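Local structure of flavoredoxin (Methanosarcina acetivorans, 3BNK) at residues Asn9-Leu21 / Pro159-Thr171. The protein binds flavin mononucleotide as its cofactor and probably serves in electron transport as a member of the flavoredoxin family. Numbering follows the deposited sequence.
Sequences NNVFIYPMPVTLL and PLLLTMPDNSYWT. With FMN (flavin mononucleotide), chain D.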
ATOM      1  N   ASN B   9      -8.304 -11.504 -12.444  1.00 18.15           N
ATOM      2  CA  ASN B   9      -8.124 -10.047 -12.401  1.00 18.05           C
ATOM      3  C   ASN B   9      -8.226  -9.448 -11.007  1.00 17.77           C
ATOM      4  O   ASN B   9      -7.742  -8.340 -10.767  1.00 18.18           O
ATOM      5  CB  ASN B   9      -9.159  -9.349 -13.290  1.00 18.10           C
ATOM      6  CG  ASN B   9      -8.799  -9.377 -14.751  1.00 18.98           C
ATOM      7  OD1 ASN B   9      -9.661  -9.193 -15.622  1.00 22.11           O
ATOM      8  ND2 ASN B   9      -7.543  -9.610 -15.040  1.00 17.24           N
ATOM      9  N   ASN B  10      -8.882 -10.165 -10.103  1.00 17.49           N
ATOM     10  CA  ASN B  10      -9.011  -9.753  -8.716  1.00 17.61           C
ATOM     11  C   ASN B  10      -7.733 -10.095  -7.944  1.00 17.65           C
ATOM     12  O   ASN B  10      -7.686 -11.037  -7.148  1.00 17.87           O
ATOM     13  CB  ASN B  10     -10.243 -10.403  -8.071  1.00 17.67           C
ATOM     14  CG  ASN B  10     -10.591  -9.801  -6.717  1.00 18.50           C
ATOM     15  OD1 ASN B  10     -11.320 -10.407  -5.922  1.00 20.86           O
ATOM     16  ND2 ASN B  10     -10.091  -8.615  -6.453  1.00 16.42           N
ATOM     17  N   VAL B  11      -6.687  -9.320  -8.193  1.00 17.70           N
ATOM     18  CA  VAL B  11      -5.418  -9.550  -7.527  1.00 17.66           C
ATOM     19  C   VAL B  11      -5.132  -8.444  -6.527  1.00 17.72           C
ATOM     20  O   VAL B  11      -5.405  -7.255  -6.768  1.00 17.64           O
ATOM     21  CB  VAL B  11      -4.248  -9.835  -8.536  1.00 17.87           C
ATOM     22  CG1 VAL B  11      -4.578  -9.347  -9.934  1.00 16.71           C
ATOM     23  CG2 VAL B  11      -2.914  -9.284  -8.043  1.00 18.09           C
ATOM     24  N   PHE B  12      -4.601  -8.857  -5.385  1.00 17.71           N
ATOM     25  CA  PHE B  12      -4.294  -7.948  -4.305  1.00 16.86           C
ATOM     26  C   PHE B  12      -2.822  -7.557  -4.392  1.00 16.44           C
ATOM     27  O   PHE B  12      -2.055  -8.143  -5.171  1.00 15.45           O
ATOM     28  CB  PHE B  12      -4.626  -8.619  -2.972  1.00 17.90           C
ATOM     29  CG  PHE B  12      -6.113  -8.755  -2.711  1.00 19.88           C
ATOM     30  CD1 PHE B  12      -6.852  -9.791  -3.286  1.00 20.16           C
ATOM     31  CD2 PHE B  12      -6.768  -7.847  -1.882  1.00 21.96           C
ATOM     32  CE1 PHE B  12      -8.228  -9.929  -3.038  1.00 23.60           C
ATOM     33  CE2 PHE B  12      -8.141  -7.966  -1.623  1.00 23.92           C
ATOM     34  CZ  PHE B  12      -8.879  -9.011  -2.211  1.00 22.82           C
ATOM     35  N   ILE B  13      -2.425  -6.552  -3.614  1.00 15.27           N
ATOM     36  CA  ILE B  13      -1.034  -6.118  -3.624  1.00 14.47           C
ATOM     37  C   ILE B  13      -0.220  -7.146  -2.806  1.00 14.08           C
ATOM     38  O   ILE B  13      -0.691  -7.603  -1.759  1.00 13.18           O
ATOM     39  CB  ILE B  13      -0.862  -4.669  -3.046  1.00 14.24           C
ATOM     40  CG1 ILE B  13      -1.822  -3.681  -3.723  1.00 14.00           C
ATOM     41  CG2 ILE B  13       0.614  -4.194  -3.143  1.00 14.67           C
ATOM     42  CD1 ILE B  13      -1.630  -3.539  -5.222  1.00 13.07           C
ATOM     43  N   TYR B  14       0.965  -7.495  -3.312  1.00 13.88           N
ATOM     44  CA  TYR B  14       1.884  -8.461  -2.680  1.00 14.47           C
ATOM     45  C   TYR B  14       3.122  -7.803  -2.059  1.00 14.05           C
ATOM     46  O   TYR B  14       4.048  -7.436  -2.783  1.00 13.96           O
ATOM     47  CB  TYR B  14       2.294  -9.561  -3.684  1.00 14.61           C
ATOM     48  CG  TYR B  14       1.161 -10.525  -3.949  1.00 15.50           C
ATOM     49  CD1 TYR B  14       0.140 -10.201  -4.835  1.00 14.29           C
ATOM     50  CD2 TYR B  14       1.079 -11.743  -3.259  1.00 16.77           C
ATOM     51  CE1 TYR B  14      -0.939 -11.074  -5.052  1.00 14.20           C
ATOM     52  CE2 TYR B  14       0.016 -12.621  -3.473  1.00 16.94           C
ATOM     53  CZ  TYR B  14      -0.991 -12.277  -4.367  1.00 16.60           C
ATOM     54  OH  TYR B  14      -2.049 -13.140  -4.559  1.00 17.50           O
ATOM     55  N   PRO B  15       3.136  -7.637  -0.716  1.00 14.34           N
ATOM     56  CA  PRO B  15       2.040  -7.902   0.209  1.00 14.18           C
ATOM     57  C   PRO B  15       1.278  -6.613   0.469  1.00 14.31           C
ATOM     58  O   PRO B  15       1.633  -5.563  -0.072  1.00 14.30           O
ATOM     59  CB  PRO B  15       2.780  -8.266   1.500  1.00 14.52           C
ATOM     60  CG  PRO B  15       3.975  -7.318   1.473  1.00 12.88           C
ATOM     61  CD  PRO B  15       4.342  -7.171   0.009  1.00 13.63           C
ATOM     62  N   MET B  16       0.259  -6.717   1.317  1.00 14.69           N
ATOM     63  CA  MET B  16      -0.386  -5.582   1.939  1.00 15.23           C
ATOM     64  C   MET B  16       0.235  -5.307   3.305  1.00 14.98           C
ATOM     65  O   MET B  16       0.779  -6.213   3.938  1.00 15.03           O
ATOM     66  CB  MET B  16      -1.884  -5.838   2.114  1.00 14.74           C
ATOM     67  CG  MET B  16      -2.680  -5.830   0.819  1.00 15.24           C
ATOM     68  SD  MET B  16      -4.347  -6.463   1.059  1.00 16.51           S
ATOM     69  CE  MET B  16      -4.042  -8.228   0.849  1.00 15.13           C
ATOM     70  N   PRO B  17       0.126  -4.053   3.776  1.00 15.06           N
ATOM     71  CA  PRO B  17       0.477  -3.745   5.157  1.00 14.72           C
ATOM     72  C   PRO B  17      -0.649  -4.217   6.091  1.00 14.54           C
ATOM     73  O   PRO B  17      -1.730  -4.589   5.626  1.00 14.27           O
ATOM     74  CB  PRO B  17       0.548  -2.216   5.146  1.00 15.17           C
ATOM     75  CG  PRO B  17      -0.475  -1.825   4.110  1.00 14.89           C
ATOM     76  CD  PRO B  17      -0.371  -2.863   3.049  1.00 14.24           C
ATOM     77  N   VAL B  18      -0.406  -4.218   7.390  1.00 15.02           N
ATOM     78  CA  VAL B  18      -1.446  -4.580   8.358  1.00 15.61           C
ATOM     79  C   VAL B  18      -1.607  -3.447   9.348  1.00 16.24           C
ATOM     80  O   VAL B  18      -0.691  -3.126  10.127  1.00 16.32           O
ATOM     81  CB  VAL B  18      -1.160  -5.920   9.093  1.00 15.58           C
ATOM     82  CG1 VAL B  18      -2.185  -6.174  10.186  1.00 15.23           C
ATOM     83  CG2 VAL B  18      -1.143  -7.066   8.110  1.00 16.11           C
ATOM     84  N   THR B  19      -2.785  -2.838   9.300  1.00 16.17           N
ATOM     85  CA  THR B  19      -3.052  -1.672  10.085  1.00 16.88           C
ATOM     86  C   THR B  19      -4.401  -1.816  10.776  1.00 16.44           C
ATOM     87  O   THR B  19      -5.227  -2.639  10.391  1.00 16.68           O
ATOM     88  CB  THR B  19      -2.959  -0.349   9.230  1.00 16.61           C
ATOM     89  OG1 THR B  19      -2.801   0.753  10.105  1.00 21.60           O
ATOM     90  CG2 THR B  19      -4.196  -0.083   8.473  1.00 15.22           C
ATOM     91  N   LEU B  20      -4.602  -1.019  11.813  1.00 16.43           N
ATOM     92  CA  LEU B  20      -5.898  -0.910  12.434  1.00 16.46           C
ATOM     93  C   LEU B  20      -6.452   0.491  12.146  1.00 16.72           C
ATOM     94  O   LEU B  20      -5.804   1.508  12.405  1.00 15.87           O
ATOM     95  CB  LEU B  20      -5.789  -1.203  13.931  1.00 16.59           C
ATOM     96  CG  LEU B  20      -6.208  -2.556  14.528  1.00 18.13           C
ATOM     97  CD1 LEU B  20      -6.753  -3.578  13.528  1.00 16.49           C
ATOM     98  CD2 LEU B  20      -5.118  -3.153  15.454  1.00 16.22           C
ATOM     99  N   LEU B  21      -7.644   0.528  11.566  1.00 16.62           N
ATOM    100  CA  LEU B  21      -8.267   1.783  11.213  1.00 16.96           C
ATOM    101  C   LEU B  21      -9.247   2.172  12.317  1.00 16.74           C
ATOM    102  O   LEU B  21     -10.186   1.422  12.613  1.00 16.44           O
ATOM    103  CB  LEU B  21      -8.986   1.651   9.862  1.00 16.93           C
ATOM    104  CG  LEU B  21      -9.717   2.855   9.246  1.00 17.08           C
ATOM    105  CD1 LEU B  21     -10.826   3.344  10.121  1.00 19.96           C
ATOM    106  CD2 LEU B  21      -8.777   4.020   8.953  1.00 17.26           C
ATOM    107  N   PRO B 159       6.189  -4.841  12.327  1.00 17.40           N
ATOM    108  CA  PRO B 159       4.806  -4.846  11.857  1.00 17.38           C
ATOM    109  C   PRO B 159       4.450  -6.130  11.113  1.00 17.90           C
ATOM    110  O   PRO B 159       5.342  -6.896  10.697  1.00 17.51           O
ATOM    111  CB  PRO B 159       4.777  -3.673  10.877  1.00 17.07           C
ATOM    112  CG  PRO B 159       6.120  -3.678  10.274  1.00 17.29           C
ATOM    113  CD  PRO B 159       7.048  -4.031  11.440  1.00 17.24           C
ATOM    114  N   LEU B 160       3.148  -6.340  10.942  1.00 17.81           N
ATOM    115  CA  LEU B 160       2.639  -7.464  10.152  1.00 17.81           C
ATOM    116  C   LEU B 160       2.405  -7.088   8.687  1.00 17.37           C
ATOM    117  O   LEU B 160       2.272  -5.914   8.350  1.00 17.61           O
ATOM    118  CB  LEU B 160       1.350  -7.999  10.778  1.00 17.79           C
ATOM    119  CG  LEU B 160       1.544  -8.664  12.136  1.00 18.37           C
ATOM    120  CD1 LEU B 160       0.212  -8.716  12.891  1.00 16.01           C
ATOM    121  CD2 LEU B 160       2.190 -10.056  11.950  1.00 17.33           C
ATOM    122  N   LEU B 161       2.400  -8.113   7.839  1.00 17.63           N
ATOM    123  CA  LEU B 161       2.130  -8.044   6.401  1.00 17.45           C
ATOM    124  C   LEU B 161       1.013  -9.025   6.094  1.00 17.67           C
ATOM    125  O   LEU B 161       0.791  -9.991   6.837  1.00 17.03           O
ATOM    126  CB  LEU B 161       3.361  -8.434   5.566  1.00 17.26           C
ATOM    127  CG  LEU B 161       4.691  -7.761   5.893  1.00 17.95           C
ATOM    128  CD1 LEU B 161       5.831  -8.439   5.158  1.00 19.06           C
ATOM    129  CD2 LEU B 161       4.655  -6.265   5.568  1.00 18.27           C
ATOM    130  N   LEU B 162       0.326  -8.783   4.984  1.00 17.80           N
ATOM    131  CA  LEU B 162      -0.847  -9.554   4.651  1.00 17.71           C
ATOM    132  C   LEU B 162      -0.849  -9.901   3.194  1.00 18.06           C
ATOM    133  O   LEU B 162      -0.478  -9.102   2.336  1.00 18.05           O
ATOM    134  CB  LEU B 162      -2.140  -8.811   5.014  1.00 17.40           C
ATOM    135  CG  LEU B 162      -3.469  -9.449   4.557  1.00 18.25           C
ATOM    136  CD1 LEU B 162      -3.782 -10.701   5.375  1.00 17.59           C
ATOM    137  CD2 LEU B 162      -4.620  -8.462   4.620  1.00 16.79           C
ATOM    138  N   THR B 163      -1.310 -11.109   2.931  1.00 18.50           N
ATOM    139  CA  THR B 163      -1.488 -11.575   1.590  1.00 19.11           C
ATOM    140  C   THR B 163      -2.899 -12.210   1.489  1.00 19.20           C
ATOM    141  O   THR B 163      -3.309 -12.974   2.361  1.00 18.55           O
ATOM    142  CB  THR B 163      -0.258 -12.465   1.226  1.00 19.67           C
ATOM    143  OG1 THR B 163      -0.051 -12.496  -0.180  1.00 22.48           O
ATOM    144  CG2 THR B 163      -0.355 -13.830   1.789  1.00 17.59           C
ATOM    145  N   MET B 164      -3.670 -11.802   0.479  1.00 19.84           N
ATOM    146  CA  MET B 164      -4.991 -12.384   0.203  1.00 20.65           C
ATOM    147  C   MET B 164      -5.046 -12.839  -1.269  1.00 21.36           C
ATOM    148  O   MET B 164      -4.250 -12.366  -2.072  1.00 21.77           O
ATOM    149  CB  MET B 164      -6.102 -11.373   0.516  1.00 20.36           C
ATOM    150  CG  MET B 164      -6.285 -11.080   2.007  1.00 19.71           C
ATOM    151  SD  MET B 164      -7.674  -9.982   2.357  1.00 21.23           S
ATOM    152  CE  MET B 164      -7.972 -10.277   4.101  1.00 18.70           C
ATOM    153  N   PRO B 165      -5.983 -13.749  -1.636  1.00 21.71           N
ATOM    154  CA  PRO B 165      -7.009 -14.450  -0.857  1.00 21.82           C
ATOM    155  C   PRO B 165      -6.494 -15.693  -0.136  1.00 21.94           C
ATOM    156  O   PRO B 165      -7.260 -16.358   0.548  1.00 22.39           O
ATOM    157  CB  PRO B 165      -8.035 -14.855  -1.921  1.00 21.94           C
ATOM    158  CG  PRO B 165      -7.221 -15.120  -3.106  1.00 21.77           C
ATOM    159  CD  PRO B 165      -6.064 -14.121  -3.061  1.00 21.90           C
ATOM    160  N   ASP B 166      -5.207 -15.991  -0.264  1.00 21.89           N
ATOM    161  CA  ASP B 166      -4.601 -17.043   0.535  1.00 21.64           C
ATOM    162  C   ASP B 166      -4.758 -16.774   2.042  1.00 21.12           C
ATOM    163  O   ASP B 166      -4.708 -17.704   2.851  1.00 21.34           O
ATOM    164  CB  ASP B 166      -3.133 -17.229   0.146  1.00 21.83           C
ATOM    165  CG  ASP B 166      -2.306 -15.989   0.382  1.00 23.25           C
ATOM    166  OD1 ASP B 166      -2.414 -15.006  -0.396  1.00 26.74           O
ATOM    167  OD2 ASP B 166      -1.542 -16.005   1.355  1.00 23.63           O
ATOM    168  N   ASN B 167      -4.948 -15.505   2.408  1.00 19.95           N
ATOM    169  CA  ASN B 167      -5.175 -15.098   3.799  1.00 19.90           C
ATOM    170  C   ASN B 167      -4.046 -15.427   4.789  1.00 19.83           C
ATOM    171  O   ASN B 167      -4.267 -16.125   5.781  1.00 19.60           O
ATOM    172  CB  ASN B 167      -6.534 -15.604   4.308  1.00 19.89           C
ATOM    173  CG  ASN B 167      -7.702 -15.018   3.533  1.00 21.29           C
ATOM    174  OD1 ASN B 167      -7.564 -14.012   2.829  1.00 22.23           O
ATOM    175  ND2 ASN B 167      -8.863 -15.645   3.658  1.00 23.16           N
ATOM    176  N   SER B 168      -2.844 -14.910   4.521  1.00 19.74           N
ATOM    177  CA  SER B 168      -1.683 -15.162   5.392  1.00 19.64           C
ATOM    178  C   SER B 168      -1.116 -13.879   6.001  1.00 19.64           C
ATOM    179  O   SER B 168      -1.177 -12.810   5.407  1.00 19.87           O
ATOM    180  CB  SER B 168      -0.576 -15.915   4.644  1.00 19.47           C
ATOM    181  OG  SER B 168      -1.083 -17.003   3.880  1.00 19.09           O
ATOM    182  N   TYR B 169      -0.579 -13.996   7.209  1.00 19.78           N
ATOM    183  CA  TYR B 169       0.222 -12.938   7.800  1.00 19.07           C
ATOM    184  C   TYR B 169       1.678 -13.323   7.679  1.00 19.16           C
ATOM    185  O   TYR B 169       2.010 -14.521   7.629  1.00 19.70           O
ATOM    186  CB  TYR B 169      -0.131 -12.736   9.267  1.00 19.11           C
ATOM    187  CG  TYR B 169      -1.465 -12.063   9.545  1.00 18.34           C
ATOM    188  CD1 TYR B 169      -2.472 -12.751  10.221  1.00 18.66           C
ATOM    189  CD2 TYR B 169      -1.703 -10.736   9.165  1.00 17.58           C
ATOM    190  CE1 TYR B 169      -3.686 -12.153  10.514  1.00 19.13           C
ATOM    191  CE2 TYR B 169      -2.927 -10.109   9.459  1.00 18.76           C
ATOM    192  CZ  TYR B 169      -3.915 -10.830  10.138  1.00 19.08           C
ATOM    193  OH  TYR B 169      -5.135 -10.262  10.434  1.00 18.62           O
ATOM    194  N   TRP B 170       2.529 -12.298   7.610  1.00 18.78           N
ATOM    195  CA  TRP B 170       3.978 -12.433   7.495  1.00 18.96           C
ATOM    196  C   TRP B 170       4.618 -11.324   8.325  1.00 18.90           C
ATOM    197  O   TRP B 170       3.985 -10.301   8.625  1.00 19.01           O
ATOM    198  CB  TRP B 170       4.448 -12.314   6.024  1.00 18.90           C
ATOM    199  CG  TRP B 170       3.616 -13.118   5.074  1.00 19.56           C
ATOM    200  CD1 TRP B 170       2.443 -12.728   4.471  1.00 20.44           C
ATOM    201  CD2 TRP B 170       3.864 -14.458   4.638  1.00 20.45           C
ATOM    202  NE1 TRP B 170       1.953 -13.749   3.695  1.00 20.74           N
ATOM    203  CE2 TRP B 170       2.805 -14.818   3.773  1.00 20.13           C
ATOM    204  CE3 TRP B 170       4.881 -15.388   4.888  1.00 19.28           C
ATOM    205  CZ2 TRP B 170       2.731 -16.074   3.161  1.00 20.33           C
ATOM    206  CZ3 TRP B 170       4.805 -16.642   4.277  1.00 20.05           C
ATOM    207  CH2 TRP B 170       3.733 -16.967   3.424  1.00 19.58           C
ATOM    208  N   THR B 171       5.872 -11.532   8.710  1.00 18.99           N
ATOM    209  CA  THR B 171       6.689 -10.434   9.230  1.00 18.68           C
ATOM    210  C   THR B 171       7.695  -9.986   8.178  1.00 18.21           C
ATOM    211  O   THR B 171       7.823 -10.621   7.122  1.00 18.31           O
ATOM    212  CB  THR B 171       7.394 -10.797  10.557  1.00 18.86           C
ATOM    213  OG1 THR B 171       8.079 -12.046  10.420  1.00 19.07           O
ATOM    214  CG2 THR B 171       6.380 -10.874  11.693  1.00 19.41           C
TER
HETATM  215  N1  FMN D1001     -11.928  -4.410   4.877  1.00 15.94           N
HETATM  216  C2  FMN D1001     -11.878  -3.297   4.062  1.00 15.86           C
HETATM  217  O2  FMN D1001     -12.928  -2.770   3.714  1.00 16.25           O
HETATM  218  N3  FMN D1001     -10.660  -2.778   3.656  1.00 16.53           N
HETATM  219  C4  FMN D1001      -9.491  -3.393   4.073  1.00 16.08           C
HETATM  220  O4  FMN D1001      -8.417  -2.937   3.700  1.00 15.19           O
HETATM  221  C4A FMN D1001      -9.541  -4.525   4.896  1.00 16.54           C
HETATM  222  N5  FMN D1001      -8.376  -5.156   5.311  1.00 16.54           N
HETATM  223  C5A FMN D1001      -8.423  -6.262   6.138  1.00 16.44           C
HETATM  224  C6  FMN D1001      -7.223  -6.849   6.556  1.00 16.58           C
HETATM  225  C7  FMN D1001      -7.251  -7.978   7.389  1.00 16.34           C
HETATM  226  C7M FMN D1001      -5.950  -8.518   7.902  1.00 16.28           C
HETATM  227  C8  FMN D1001      -8.481  -8.508   7.805  1.00 16.81           C
HETATM  228  C8M FMN D1001      -8.548  -9.562   8.890  1.00 16.52           C
HETATM  229  C9  FMN D1001      -9.675  -7.899   7.394  1.00 15.77           C
HETATM  230  C9A FMN D1001      -9.659  -6.774   6.568  1.00 16.35           C
HETATM  231  N10 FMN D1001     -10.843  -6.153   6.151  1.00 16.15           N
HETATM  232  C10 FMN D1001     -10.777  -5.038   5.310  1.00 16.46           C
HETATM  233  C1' FMN D1001     -12.177  -6.613   6.675  1.00 17.40           C
HETATM  234  C2' FMN D1001     -12.727  -5.719   7.779  1.00 17.90           C
HETATM  235  O2' FMN D1001     -11.700  -5.371   8.688  1.00 17.27           O
HETATM  236  C3' FMN D1001     -13.814  -6.442   8.577  1.00 18.89           C
HETATM  237  O3' FMN D1001     -14.934  -6.792   7.783  1.00 19.33           O
HETATM  238  C4' FMN D1001     -14.228  -5.640   9.810  1.00 17.91           C
HETATM  239  O4' FMN D1001     -15.005  -6.461  10.639  1.00 16.24           O
HETATM  240  C5' FMN D1001     -15.000  -4.360   9.516  1.00 17.15           C
HETATM  241  O5' FMN D1001     -15.216  -3.782  10.790  1.00 19.08           O
HETATM  242  P   FMN D1001     -16.417  -2.743  11.086  1.00 19.49           P
HETATM  243  O1P FMN D1001     -17.699  -3.317  10.559  1.00 19.66           O
HETATM  244  O2P FMN D1001     -16.111  -1.476  10.343  1.00 17.70           O
HETATM  245  O3P FMN D1001     -16.531  -2.425  12.552  1.00 18.73           O
HETATM  246  O   HOH W   1      -4.210 -11.742  -5.071  1.00 13.25           O
HETATM  247  O   HOH W   2      -1.856 -10.163  -1.470  1.00 16.04           O
HETATM  248  O   HOH W   3       2.273  -3.175   8.052  1.00 12.18           O
HETATM  249  O   HOH W   4       1.391  -4.279  11.477  1.00 21.87           O
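Four waters bridge F12, I13, Y14 and V18 to L160, T163 and M164, while both direct backbone hydrogen bonds belong to one pair, M16-L162. Strands 16-25 and 160-163 are antiparallel neighbours in the sheet of the flavin reductase-like, FMN-binding fold. M16 N donates to L162 O at 2.7 Å, in the carbonyl plane. L162 N returns a bond to M16 O, tilted 30° from the M16 carbonyl plane. P17 faces L161 as a non-hydrogen-bonded pair. Beyond it, one water accepts from V18 N and donates to L160 O, and another links V18 O with L160 N.

On one face of the sheet M16 and L162 run alongside each other in the same direction. The M16 chain bends at chi3 (-86°) and brings CE to 3.8 Å from M164 CB. M164 CB sits over the centre of one face of the F12 ring, a CH-pi contact. M164 SD approaches the same ring obliquely, a Met-aromatic contact. R39 of the second subunit makes a cation-pi contact with F12.

L162 CD2 reaches FMN C7M at 3.5 Å. V18 CG2 meets the Y169 ring edge in plane, 3.8 Å from CE2. Y169 OH is hydrogen-bonded to D81 OD1. An alanine in place of Y169 would probably leave D81 without this partner and open a gap between V18 and the flavin methyl.

At the loop end, one water accepts from F12 N, donates to M164 O and lies 2.6 Å from Y14 OH.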